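PDB 4PFZ: 5-carboxymethyl-2-hydroxymuconate delta-isomerase from Mycobacterium smegmatis, which isomerises 5-carboxymethyl-2-hydroxymuconate by shifting a carbon-carbon double bond, as a member of the metal-binding fumarylacetoacetate hydrolase family. Local coordinates for the interface of chains A and B. Numbering follows the deposited sequence. Chains: chain A/B, 5-carboxymethyl-2-hydroxymuconate delta-isomerase.

Contact 1: the interface of chains A and B. Residues chain A 83-84, 153-155; chain B 83-84, 153-155.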
loop_
_atom_site.group_PDB
_atom_site.type_symbol
_atom_site.label_atom_id
_atom_site.label_comp_id
_atom_site.label_asym_id
_atom_site.label_seq_id
_atom_site.Cartn_x
_atom_site.Cartn_y
_atom_site.Cartn_z
ATOM N N VAL A 83 6.437 10.433 11.117
ATOM C CA VAL A 83 6.069 10.577 9.711
ATOM C C VAL A 83 6.059 9.217 9.038
ATOM O O VAL A 83 7.107 8.680 8.673
ATOM C CB VAL A 83 7.041 11.504 8.957
ATOM C CG1 VAL A 83 6.646 11.625 7.480
ATOM C CG2 VAL A 83 7.074 12.866 9.614
ATOM N N ILE A 84 4.870 8.648 8.876
ATOM C CA ILE A 84 4.775 7.339 8.255
ATOM C C ILE A 84 4.445 7.439 6.776
ATOM O O ILE A 84 3.890 8.440 6.301
ATOM C CB ILE A 84 3.737 6.454 8.959
ATOM C CG1 ILE A 84 2.395 7.187 9.098
ATOM C CG2 ILE A 84 4.239 6.043 10.350
ATOM C CD1 ILE A 84 1.275 6.294 9.629
ATOM N N GLY A 153 9.593 14.635 -3.727
ATOM C CA GLY A 153 9.007 15.111 -2.488
ATOM C C GLY A 153 8.383 13.948 -1.734
ATOM O O GLY A 153 8.815 13.628 -0.633
ATOM N N GLN A 154 7.368 13.323 -2.330
ATOM C CA GLN A 154 6.816 12.074 -1.830
ATOM C C GLN A 154 7.840 10.956 -1.986
ATOM O O GLN A 154 8.450 10.811 -3.043
ATOM C CB GLN A 154 5.526 11.718 -2.573
ATOM C CG GLN A 154 4.443 12.753 -2.388
ATOM C CD GLN A 154 4.180 13.023 -0.921
ATOM O OE1 GLN A 154 3.638 12.168 -0.210
ATOM N NE2 GLN A 154 4.575 14.195 -0.453
ATOM N N TRP A 155 8.015 10.153 -0.943
ATOM C CA TRP A 155 9.089 9.162 -0.935
ATOM C C TRP A 155 8.680 7.824 -1.540
ATOM O O TRP A 155 9.517 6.946 -1.740
ATOM C CB TRP A 155 9.578 8.924 0.493
ATOM C CG TRP A 155 10.085 10.135 1.196
ATOM C CD1 TRP A 155 10.537 11.294 0.636
ATOM C CD2 TRP A 155 10.198 10.297 2.606
ATOM N NE1 TRP A 155 10.936 12.166 1.617
ATOM C CE2 TRP A 155 10.726 11.579 2.839
ATOM C CE3 TRP A 155 9.889 9.482 3.702
ATOM C CZ2 TRP A 155 10.959 12.066 4.123
ATOM C CZ3 TRP A 155 10.124 9.968 4.978
ATOM C CH2 TRP A 155 10.653 11.245 5.174
ATOM N N VAL B 83 4.108 12.597 -9.927
ATOM C CA VAL B 83 4.427 12.219 -8.563
ATOM C C VAL B 83 3.355 11.233 -8.107
ATOM O O VAL B 83 2.174 11.584 -8.010
ATOM C CB VAL B 83 4.493 13.444 -7.615
ATOM C CG1 VAL B 83 4.666 12.996 -6.164
ATOM C CG2 VAL B 83 5.627 14.366 -8.021
ATOM N N ILE B 84 3.750 9.991 -7.867
ATOM C CA ILE B 84 2.775 8.989 -7.446
ATOM C C ILE B 84 2.943 8.646 -5.965
ATOM O O ILE B 84 4.007 8.863 -5.383
ATOM C CB ILE B 84 2.864 7.704 -8.311
ATOM C CG1 ILE B 84 4.270 7.112 -8.274
ATOM C CG2 ILE B 84 2.426 7.998 -9.757
ATOM C CD1 ILE B 84 4.374 5.731 -8.898
ATOM N N GLY B 153 4.502 16.337 5.583
ATOM C CA GLY B 153 5.281 16.348 4.353
ATOM C C GLY B 153 4.865 15.206 3.432
ATOM O O GLY B 153 4.396 15.433 2.312
ATOM N N GLN B 154 5.041 13.973 3.902
ATOM C CA GLN B 154 4.487 12.801 3.234
ATOM C C GLN B 154 2.963 12.842 3.356
ATOM O O GLN B 154 2.435 13.127 4.428
ATOM C CB GLN B 154 5.027 11.504 3.840
ATOM C CG GLN B 154 6.531 11.374 3.749
ATOM C CD GLN B 154 7.023 11.535 2.324
ATOM O OE1 GLN B 154 6.817 10.658 1.491
ATOM N NE2 GLN B 154 7.684 12.654 2.042
ATOM N N TRP B 155 2.267 12.553 2.263
ATOM C CA TRP B 155 0.805 12.692 2.218
ATOM C C TRP B 155 0.054 11.447 2.670
ATOM O O TRP B 155 -1.178 11.466 2.776
ATOM C CB TRP B 155 0.354 13.030 0.803
ATOM C CG TRP B 155 1.025 14.229 0.205
ATOM C CD1 TRP B 155 1.637 15.249 0.863
ATOM C CD2 TRP B 155 1.150 14.517 -1.188
ATOM N NE1 TRP B 155 2.138 16.164 -0.039
ATOM C CE2 TRP B 155 1.849 15.732 -1.305
ATOM C CE3 TRP B 155 0.744 13.857 -2.351
ATOM C CZ2 TRP B 155 2.152 16.300 -2.537
ATOM C CZ3 TRP B 155 1.046 14.424 -3.571
ATOM C CH2 TRP B 155 1.742 15.634 -3.654
HETATM O O HOH W 1 6.688 9.194 -5.093
#

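Contact 2: the interface of chains A and B. Residues chain A 84, 209, 212-213; chain B 156-157, 160-161.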
loop_
_atom_site.group_PDB
_atom_site.type_symbol
_atom_site.label_atom_id
_atom_site.label_comp_id
_atom_site.label_asym_id
_atom_site.label_seq_id
_atom_site.Cartn_x
_atom_site.Cartn_y
_atom_site.Cartn_z
ATOM N N ILE A 84 4.870 8.648 8.876
ATOM C CA ILE A 84 4.775 7.339 8.255
ATOM C C ILE A 84 4.445 7.439 6.776
ATOM O O ILE A 84 3.890 8.440 6.301
ATOM C CB ILE A 84 3.737 6.454 8.959
ATOM C CG1 ILE A 84 2.395 7.187 9.098
ATOM C CG2 ILE A 84 4.239 6.043 10.350
ATOM C CD1 ILE A 84 1.275 6.294 9.629
ATOM N N TRP A 209 0.539 5.079 16.772
ATOM C CA TRP A 209 0.370 6.128 15.777
ATOM C C TRP A 209 -0.246 5.561 14.497
ATOM O O TRP A 209 -1.197 6.126 13.967
ATOM C CB TRP A 209 1.712 6.809 15.502
ATOM C CG TRP A 209 1.657 7.928 14.524
ATOM C CD1 TRP A 209 1.835 7.836 13.179
ATOM C CD2 TRP A 209 1.428 9.315 14.806
ATOM N NE1 TRP A 209 1.742 9.077 12.607
ATOM C CE2 TRP A 209 1.480 10.003 13.576
ATOM C CE3 TRP A 209 1.176 10.038 15.972
ATOM C CZ2 TRP A 209 1.303 11.387 13.479
ATOM C CZ3 TRP A 209 0.997 11.418 15.877
ATOM C CH2 TRP A 209 1.053 12.074 14.639
ATOM N N ALA A 212 -3.941 4.259 14.764
ATOM C CA ALA A 212 -4.914 5.351 14.907
ATOM C C ALA A 212 -5.334 5.854 13.525
ATOM O O ALA A 212 -6.393 6.433 13.360
ATOM C CB ALA A 212 -4.336 6.467 15.729
ATOM N N VAL A 213 -4.491 5.613 12.531
ATOM C CA VAL A 213 -4.783 6.039 11.165
ATOM C C VAL A 213 -5.525 4.956 10.399
ATOM O O VAL A 213 -6.539 5.216 9.767
ATOM C CB VAL A 213 -3.497 6.391 10.391
ATOM C CG1 VAL A 213 -3.835 6.766 8.942
ATOM C CG2 VAL A 213 -2.748 7.542 11.109
ATOM N N MET B 156 0.787 10.367 2.918
ATOM C CA MET B 156 0.180 9.066 3.170
ATOM C C MET B 156 -0.830 9.111 4.334
ATOM O O MET B 156 -1.964 8.681 4.160
ATOM C CB MET B 156 1.257 8.006 3.454
ATOM C CG MET B 156 0.737 6.563 3.360
ATOM S SD MET B 156 -0.187 6.007 4.818
ATOM C CE MET B 156 1.159 5.586 5.907
ATOM N N ARG B 157 -0.422 9.600 5.505
ATOM C CA ARG B 157 -1.335 9.618 6.663
ATOM C C ARG B 157 -2.597 10.391 6.319
ATOM O O ARG B 157 -3.722 9.907 6.540
ATOM C CB ARG B 157 -0.691 10.226 7.915
ATOM C CG ARG B 157 -1.703 10.371 9.050
ATOM C CD ARG B 157 -1.049 10.671 10.398
ATOM N NE ARG B 157 -0.471 12.011 10.467
ATOM C CZ ARG B 157 -0.930 12.986 11.244
ATOM N NH1 ARG B 157 -0.329 14.171 11.246
ATOM N NH2 ARG B 157 -1.989 12.782 12.016
ATOM N N GLY B 160 -4.762 8.319 4.172
ATOM C CA GLY B 160 -4.753 6.900 4.484
ATOM C C GLY B 160 -5.713 6.413 5.554
ATOM O O GLY B 160 -5.708 5.228 5.897
ATOM N N HIS B 161 -6.544 7.309 6.078
ATOM C CA HIS B 161 -7.471 6.907 7.140
ATOM C C HIS B 161 -8.492 5.904 6.621
ATOM O O HIS B 161 -8.757 5.853 5.430
ATOM C CB HIS B 161 -8.180 8.132 7.717
ATOM C CG HIS B 161 -7.255 9.090 8.391
ATOM N ND1 HIS B 161 -6.955 9.008 9.733
ATOM C CD2 HIS B 161 -6.545 10.137 7.910
ATOM C CE1 HIS B 161 -6.102 9.965 10.053
ATOM N NE2 HIS B 161 -5.841 10.669 8.965
HETATM O O HOH W 2 2.238 10.447 6.360
HETATM O O HOH W 3 -7.690 8.009 12.001
#

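Contact 1: the interface of chains A and B
A:Gln154 and B:Gln154 each lay the flat carboxamide of their side chain over one face of the other chain's Trp155 indole. Amide and ring are nearly parallel, with planes 16° apart for A:Gln154 on B:Trp155, and the amide carbon CD of A:Gln154 comes within 3.4 Å of CD2 of B:Trp155. Amide nitrogen NE2 sits above the ring plane towards the rim; its spacing from the indole NE1 is packing, not a hydrogen bond. Behind the amide, the methylene CG of B:Gln154 rests 3.7 Å from CG1 of A:Val83, a methyl set anti to the backbone N (chi1 179°). The glutamine chain bends at chi2 (-54° in both copies), which turns the amide back across the indole while its CB and CG stay against the valine.

Further out, both ends of each amide grip partner backbone. The carbonyl OE1 of B:Gln154 takes the backbone N-H of A:Trp155 on a lone pair at 2.8 Å. Its NE2 donates to the carbonyl O of A:Gly153 at 3.1 Å, an acceptor lying in the amide plane. The reciprocal bonds fix the rotation of A:Gln154. At the rim, water 1 joins A:Gln154 O (3.1 Å) to B:Ile84 O (2.7 Å). This two-fold exchange of glutamines locks equivalent loops of the two subunits together in the deposited dimer.

Contact 2: the interface of chains A and B
B:Arg157, in the short helix 156-159, reaches across to A:Val213 and A:Trp209 of helix 203-213, a contact between two subunits of the fumarylacetoacetate hydrolase family. Its CB leads to a CG anti to the backbone N (chi1 174°), which carries the chain outward to A:Val213. There CG lies 3.7 Å from the methyl CG2 of A:Val213, and CD packs against the same methyl, the two side chains crossing at about a right angle. CD also comes over one face of the A:Trp209 indole, beyond its pyrrole rim, 3.9 Å from NE1. A bend at chi3 (70°) then turns NE and the guanidinium towards the benzo part of that indole. CZ stops 3.5 Å from CZ2 of A:Trp209, which stands over the centre of one guanidinium face; the planes are 50° apart, so the ring meets that face tilted rather than stacked. At the tip, NH1 and NH2 both lie near CZ2.

Nearby, CE of B:Met156 touches CG1 and CD1 of A:Ile84. Elsewhere along the patch, CG1 of A:Val213 stands above the imidazole of B:His161, towards its rim. Polar groups meet through water here: water 2 lies 2.6 Å from A:Ile84 O and also bonds the backbone N of B:Arg157, and water 3, in the plane of the imidazole at its edge, lies 2.6 Å from ND1 of B:His161 and also bonds A:Ala212 O.

Contact 1 and contact 2 are neighbouring patches of one two-fold symmetric interface, their C-alpha centres about 12 Å apart. A:Ile84, at the start of strand 84-87, belongs to both. On chain B the two are continuous in sequence: the loop residues 153-155 of contact 1 run directly into helix 156-159 of contact 2. Contact 1 contains both copies of its loop, whereas contact 2 pairs different elements and recurs with the chains exchanged. Direct backbone-gripping bonds in the first and water-bridged, mainly apolar packing in the second could together set how the subunits are oriented in the deposited dimer.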